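PDB 3MYR: nickel-dependent hydrogenase large subunit, which catalyses hydrogen oxidation at a buried nickel-iron centre, as the large subunit of a heterodimeric membrane-bound [NiFe] hydrogenase. Local coordinates for residues B[114-119]-B[545-550]; B[176-181]-B[268-273]. All coordinates share one frame; numbering follows the deposited sequence.

Interaction 1: residues B[114-119]-B[545-550]; sequences LDWVDV and ILRTIH
A histidine-carboxylate hydrogen bond, from His-550 to Asp-115, and a side-on arginine grip, from Arg-547 to the same aspartate's carbonyl, fasten the buried loop 114-119 to helix 543-551. His-550 ND1 donates to Asp-115 OD1 almost straight, at 169°, with carboxylate and imidazole nearly coplanar; the modelled separation is very short and its exact value doubtful. Beyond this pair, Asp-115 OD2 makes a salt bridge to Arg-12 and His-550 NE2 bonds to Thr-11 O. With a partner at each nitrogen, the imidazole ring is held against turning. One helical turn back, Arg-547 NE lies 2.8 Å and Arg-547 NH2 2.9 Å from Asp-115 O, which stays close to the guanidinium plane. The arginine chain, extended from CG to NE, runs across one face of the Trp-116 indole. Its CD makes a CH-pi contact 3.8 Å from the centroid of the Trp-116 six-membered ring, and Trp-116 CE3 sits 3.6 Å above the centre of the guanidinium of Arg-547. A leucine in place of Arg-547 removes both donors, and would probably leave Asp-115 O without a partner from this helix and the indole face without its flat cover. Around the contact, Val-117 leans on helix 181-201, while Ile-549 packs between strand 17-24 and helix 525-531.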
loop_
_atom_site.group_PDB
_atom_site.type_symbol
_atom_site.label_atom_id
_atom_site.label_comp_id
_atom_site.label_asym_id
_atom_site.label_seq_id
_atom_site.Cartn_x
_atom_site.Cartn_y
_atom_site.Cartn_z
ATOM N N LEU B 114 -5.282 17.191 1.046
ATOM C CA LEU B 114 -6.539 17.829 0.639
ATOM C C LEU B 114 -7.562 18.006 1.772
ATOM O O LEU B 114 -8.580 18.705 1.583
ATOM C CB LEU B 114 -7.201 17.162 -0.562
ATOM C CG LEU B 114 -6.354 17.187 -1.855
ATOM C CD1 LEU B 114 -7.118 16.527 -3.030
ATOM C CD2 LEU B 114 -5.883 18.604 -2.238
ATOM N N ASP B 115 -7.291 17.401 2.933
ATOM C CA ASP B 115 -8.033 17.720 4.159
ATOM C C ASP B 115 -7.682 19.088 4.749
ATOM O O ASP B 115 -8.420 19.609 5.596
ATOM C CB ASP B 115 -7.851 16.677 5.288
ATOM C CG ASP B 115 -8.339 15.259 4.894
ATOM O OD1 ASP B 115 -7.960 14.241 5.579
ATOM O OD2 ASP B 115 -9.035 15.153 3.863
ATOM N N TRP B 116 -6.528 19.616 4.412
ATOM C CA TRP B 116 -5.975 20.763 5.142
ATOM C C TRP B 116 -5.776 21.899 4.155
ATOM O O TRP B 116 -5.555 23.039 4.577
ATOM C CB TRP B 116 -4.582 20.446 5.741
ATOM C CG TRP B 116 -4.500 19.216 6.554
ATOM C CD1 TRP B 116 -4.035 17.976 6.153
ATOM C CD2 TRP B 116 -4.946 19.064 7.911
ATOM N NE1 TRP B 116 -4.142 17.092 7.198
ATOM C CE2 TRP B 116 -4.712 17.719 8.276
ATOM C CE3 TRP B 116 -5.519 19.943 8.854
ATOM C CZ2 TRP B 116 -5.024 17.223 9.565
ATOM C CZ3 TRP B 116 -5.845 19.455 10.116
ATOM C CH2 TRP B 116 -5.608 18.096 10.458
ATOM N N VAL B 117 -5.657 21.544 2.864
ATOM C CA VAL B 117 -5.302 22.475 1.787
ATOM C C VAL B 117 -6.520 22.681 0.894
ATOM O O VAL B 117 -7.134 21.705 0.429
ATOM C CB VAL B 117 -4.157 21.887 0.930
ATOM C CG1 VAL B 117 -3.980 22.645 -0.386
ATOM C CG2 VAL B 117 -2.841 21.838 1.748
ATOM N N ASP B 118 -6.903 23.937 0.699
ATOM C CA ASP B 118 -8.043 24.285 -0.152
ATOM C C ASP B 118 -7.545 24.643 -1.569
ATOM O O ASP B 118 -6.939 25.688 -1.804
ATOM C CB ASP B 118 -8.794 25.448 0.507
ATOM C CG ASP B 118 -10.092 25.827 -0.229
ATOM O OD1 ASP B 118 -10.206 25.542 -1.438
ATOM O OD2 ASP B 118 -10.958 26.496 0.388
ATOM N N VAL B 119 -7.818 23.790 -2.526
ATOM C CA VAL B 119 -7.303 24.007 -3.853
ATOM C C VAL B 119 -7.928 25.205 -4.566
ATOM O O VAL B 119 -7.260 25.864 -5.347
ATOM C CB VAL B 119 -7.556 22.738 -4.702
ATOM C CG1 VAL B 119 -7.243 23.066 -6.169
ATOM C CG2 VAL B 119 -6.590 21.636 -4.180
ATOM N N ILE B 545 -14.014 14.316 10.124
ATOM C CA ILE B 545 -13.829 12.873 10.205
ATOM C C ILE B 545 -12.604 12.471 9.356
ATOM O O ILE B 545 -11.717 11.737 9.826
ATOM C CB ILE B 545 -15.113 12.148 9.759
ATOM C CG1 ILE B 545 -16.133 12.196 10.899
ATOM C CG2 ILE B 545 -14.801 10.662 9.372
ATOM C CD1 ILE B 545 -17.560 11.576 10.501
ATOM N N LEU B 546 -12.541 13.002 8.133
ATOM C CA LEU B 546 -11.504 12.642 7.205
ATOM C C LEU B 546 -10.147 13.033 7.780
ATOM O O LEU B 546 -9.208 12.295 7.650
ATOM C CB LEU B 546 -11.732 13.331 5.845
ATOM C CG LEU B 546 -13.037 12.952 5.102
ATOM C CD1 LEU B 546 -13.076 13.672 3.743
ATOM C CD2 LEU B 546 -13.168 11.474 4.900
ATOM N N ARG B 547 -10.029 14.225 8.355
ATOM C CA ARG B 547 -8.705 14.637 8.845
ATOM C C ARG B 547 -8.130 13.613 9.807
ATOM O O ARG B 547 -6.973 13.284 9.706
ATOM C CB ARG B 547 -8.804 15.999 9.576
ATOM C CG ARG B 547 -8.825 17.126 8.649
ATOM C CD ARG B 547 -9.105 18.463 9.356
ATOM N NE ARG B 547 -9.093 19.498 8.357
ATOM C CZ ARG B 547 -9.094 20.804 8.581
ATOM N NH1 ARG B 547 -9.210 21.296 9.808
ATOM N NH2 ARG B 547 -9.035 21.615 7.545
ATOM N N THR B 548 -8.952 13.121 10.738
ATOM C CA THR B 548 -8.512 12.196 11.768
ATOM C C THR B 548 -8.364 10.784 11.221
ATOM O O THR B 548 -7.291 10.136 11.404
ATOM C CB THR B 548 -9.439 12.243 12.985
ATOM O OG1 THR B 548 -9.215 13.470 13.687
ATOM C CG2 THR B 548 -9.167 11.079 14.001
ATOM N N ILE B 549 -9.338 10.351 10.430
ATOM C CA ILE B 549 -9.214 8.987 9.851
ATOM C C ILE B 549 -7.936 8.938 8.955
ATOM O O ILE B 549 -7.141 8.034 9.073
ATOM C CB ILE B 549 -10.522 8.541 9.111
ATOM C CG1 ILE B 549 -11.690 8.254 10.096
ATOM C CG2 ILE B 549 -10.307 7.312 8.216
ATOM C CD1 ILE B 549 -11.394 7.311 11.233
ATOM N N HIS B 550 -7.725 9.948 8.109
ATOM C CA HIS B 550 -6.572 9.933 7.187
ATOM C C HIS B 550 -5.267 10.005 7.981
ATOM O O HIS B 550 -4.244 9.471 7.553
ATOM C CB HIS B 550 -6.625 11.105 6.211
ATOM C CG HIS B 550 -7.674 10.966 5.153
ATOM N ND1 HIS B 550 -8.381 12.046 4.657
ATOM C CD2 HIS B 550 -8.090 9.886 4.443
ATOM C CE1 HIS B 550 -9.187 11.631 3.693
ATOM N NE2 HIS B 550 -9.034 10.327 3.547
#

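Interaction 2: residues B[176-181]-B[268-273]; sequences AYRLPP and YKDWGE
Tyr-268 meets Arg-178 and Leu-179 obliquely, both on the same side of its ring plane, and here the two segments fit closely. Its hydroxyl OH receives the backbone Arg-178 N at 3.0 Å, with an N-H...O angle of 160°, and also bonds to Trp-116 O, so two partners fix the buried end of the ring. Ala-176 O comes in the ring plane to the edge, 3.3 Å from Tyr-268 CE2, whereas Leu-179 CD2 lies 4.0 Å from Tyr-268 CE1, its side chain set about at right angles to the tyrosine. The contact joins two connections of the helical part of the subunit: the loop before helix 181-201 and the short 3-10 turn beginning at Lys-269, in the loop after helix 236-265. Toward solvent the fit gives way to charge. The exposed Arg-178 runs obliquely past Tyr-268, its chain bent at chi3 (-141°), and meets Asp-270 tip to tip. There its NH1 alone reaches both carboxylate oxygens in one salt bridge, 2.8 Å from Asp-270 OD1 and 3.0 Å from Asp-270 OD2, the latter a hydrogen bond met on the syn side. Asp-270 OD1 is shared with Arg-274, while Arg-178 NE has a weak bond to Phe-267 O.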
loop_
_atom_site.group_PDB
_atom_site.type_symbol
_atom_site.label_atom_id
_atom_site.label_comp_id
_atom_site.label_asym_id
_atom_site.label_seq_id
_atom_site.Cartn_x
_atom_site.Cartn_y
_atom_site.Cartn_z
ATOM N N ALA B 176 -13.405 24.843 8.088
ATOM C CA ALA B 176 -12.270 24.087 8.650
ATOM C C ALA B 176 -10.957 24.392 7.898
ATOM O O ALA B 176 -9.839 24.139 8.388
ATOM C CB ALA B 176 -12.576 22.555 8.642
ATOM N N TYR B 177 -11.080 24.905 6.674
ATOM C CA TYR B 177 -9.841 25.278 5.914
ATOM C C TYR B 177 -9.307 26.626 6.367
ATOM O O TYR B 177 -10.048 27.597 6.366
ATOM C CB TYR B 177 -10.094 25.312 4.400
ATOM C CG TYR B 177 -10.266 23.964 3.737
ATOM C CD1 TYR B 177 -11.464 23.643 3.098
ATOM C CD2 TYR B 177 -9.172 23.059 3.637
ATOM C CE1 TYR B 177 -11.605 22.422 2.399
ATOM C CE2 TYR B 177 -9.265 21.869 2.937
ATOM C CZ TYR B 177 -10.498 21.554 2.311
ATOM O OH TYR B 177 -10.599 20.343 1.677
ATOM N N ARG B 178 -8.052 26.686 6.806
ATOM C CA ARG B 178 -7.582 27.907 7.449
ATOM C C ARG B 178 -6.349 28.545 6.781
ATOM O O ARG B 178 -5.997 29.684 7.116
ATOM C CB ARG B 178 -7.295 27.660 8.946
ATOM C CG ARG B 178 -8.433 26.970 9.825
ATOM C CD ARG B 178 -7.862 27.015 11.242
ATOM N NE ARG B 178 -7.999 25.937 12.249
ATOM C CZ ARG B 178 -9.151 25.531 12.657
ATOM N NH1 ARG B 178 -9.271 24.608 13.596
ATOM N NH2 ARG B 178 -10.211 26.004 12.002
ATOM N N LEU B 179 -5.638 27.798 5.926
ATOM C CA LEU B 179 -4.423 28.341 5.256
ATOM C C LEU B 179 -4.713 29.561 4.384
ATOM O O LEU B 179 -5.706 29.591 3.660
ATOM C CB LEU B 179 -3.698 27.259 4.404
ATOM C CG LEU B 179 -3.314 25.949 5.072
ATOM C CD1 LEU B 179 -2.615 24.994 3.999
ATOM C CD2 LEU B 179 -2.400 26.199 6.269
ATOM N N PRO B 180 -3.793 30.509 4.349
ATOM C CA PRO B 180 -3.888 31.602 3.358
ATOM C C PRO B 180 -3.704 31.051 1.911
ATOM O O PRO B 180 -3.108 29.985 1.715
ATOM C CB PRO B 180 -2.693 32.532 3.718
ATOM C CG PRO B 180 -1.654 31.568 4.315
ATOM C CD PRO B 180 -2.500 30.486 5.064
ATOM N N PRO B 181 -4.270 31.756 0.905
ATOM C CA PRO B 181 -4.103 31.361 -0.527
ATOM C C PRO B 181 -2.667 30.937 -0.888
ATOM O O PRO B 181 -2.492 29.888 -1.525
ATOM C CB PRO B 181 -4.455 32.632 -1.278
ATOM C CG PRO B 181 -5.613 33.289 -0.380
ATOM C CD PRO B 181 -5.056 33.001 1.085
ATOM N N TYR B 268 -3.198 24.676 12.614
ATOM C CA TYR B 268 -4.140 23.634 13.031
ATOM C C TYR B 268 -3.797 23.020 14.423
ATOM O O TYR B 268 -3.994 21.830 14.664
ATOM C CB TYR B 268 -4.130 22.526 11.962
ATOM C CG TYR B 268 -4.787 22.972 10.654
ATOM C CD1 TYR B 268 -4.020 23.172 9.517
ATOM C CD2 TYR B 268 -6.170 23.243 10.590
ATOM C CE1 TYR B 268 -4.611 23.577 8.335
ATOM C CE2 TYR B 268 -6.772 23.665 9.413
ATOM C CZ TYR B 268 -5.994 23.801 8.281
ATOM O OH TYR B 268 -6.553 24.140 7.049
ATOM N N LYS B 269 -3.325 23.865 15.325
ATOM C CA LYS B 269 -2.715 23.459 16.560
ATOM C C LYS B 269 -3.799 22.867 17.434
ATOM O O LYS B 269 -3.498 21.969 18.220
ATOM C CB LYS B 269 -2.098 24.669 17.282
ATOM C CG LYS B 269 -0.704 25.097 16.706
ATOM C CD LYS B 269 -0.321 26.467 17.371
ATOM C CE LYS B 269 0.949 27.022 16.790
ATOM N NZ LYS B 269 1.553 28.091 17.662
ATOM N N ASP B 270 -5.045 23.318 17.278
ATOM C CA ASP B 270 -6.169 22.706 18.024
ATOM C C ASP B 270 -6.402 21.210 17.607
ATOM O O ASP B 270 -6.997 20.429 18.372
ATOM C CB ASP B 270 -7.477 23.502 17.850
ATOM C CG ASP B 270 -7.896 23.605 16.385
ATOM O OD1 ASP B 270 -9.028 23.195 16.026
ATOM O OD2 ASP B 270 -7.055 24.034 15.554
ATOM N N TRP B 271 -5.854 20.785 16.470
ATOM C CA TRP B 271 -5.944 19.360 16.065
ATOM C C TRP B 271 -4.922 18.570 16.865
ATOM O O TRP B 271 -4.782 17.351 16.698
ATOM C CB TRP B 271 -5.770 19.192 14.520
ATOM C CG TRP B 271 -7.091 19.565 13.875
ATOM C CD1 TRP B 271 -7.556 20.830 13.641
ATOM C CD2 TRP B 271 -8.176 18.673 13.579
ATOM N NE1 TRP B 271 -8.853 20.779 13.162
ATOM C CE2 TRP B 271 -9.264 19.478 13.110
ATOM C CE3 TRP B 271 -8.332 17.262 13.644
ATOM C CZ2 TRP B 271 -10.517 18.933 12.752
ATOM C CZ3 TRP B 271 -9.517 16.711 13.208
ATOM C CH2 TRP B 271 -10.629 17.553 12.796
ATOM N N GLY B 272 -4.181 19.284 17.699
ATOM C CA GLY B 272 -3.309 18.625 18.674
ATOM C C GLY B 272 -4.103 18.302 19.938
ATOM O O GLY B 272 -3.546 17.801 20.911
ATOM N N GLU B 273 -5.424 18.499 19.916
ATOM C CA GLU B 273 -6.227 18.266 21.121
ATOM C C GLU B 273 -7.331 17.289 20.879
ATOM O O GLU B 273 -8.234 17.136 21.750
ATOM C CB GLU B 273 -6.835 19.590 21.655
ATOM C CG GLU B 273 -5.744 20.661 21.957
ATOM C CD GLU B 273 -6.364 22.008 22.390
ATOM O OE1 GLU B 273 -7.226 21.955 23.301
ATOM O OE2 GLU B 273 -5.981 23.096 21.837
#

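Both segments of interaction 2 fall between those of interaction 1 in sequence, and the two contacts have centres about 10 Å apart. Polar bonds join them directly: Arg-547 NH2 has a second probable hydrogen bond to Ala-176 O at 2.8 Å, and Leu-114 O is 2.6 Å from Tyr-177 OH, probably also bonded. Aromatic packing adds to this, with Trp-116 meeting both Tyr-268 and Trp-271 edge to face. The Thr-548 side chain packs against Trp-271 as well, Thr-548 OG1 lying 3.3 Å from Trp-271 CZ3. Interaction 1 is the nearer to the active centre: the His-550 side chain is about 13 Å from the bound nickel-iron centre, whereas interaction 2 lies away from the metal sites.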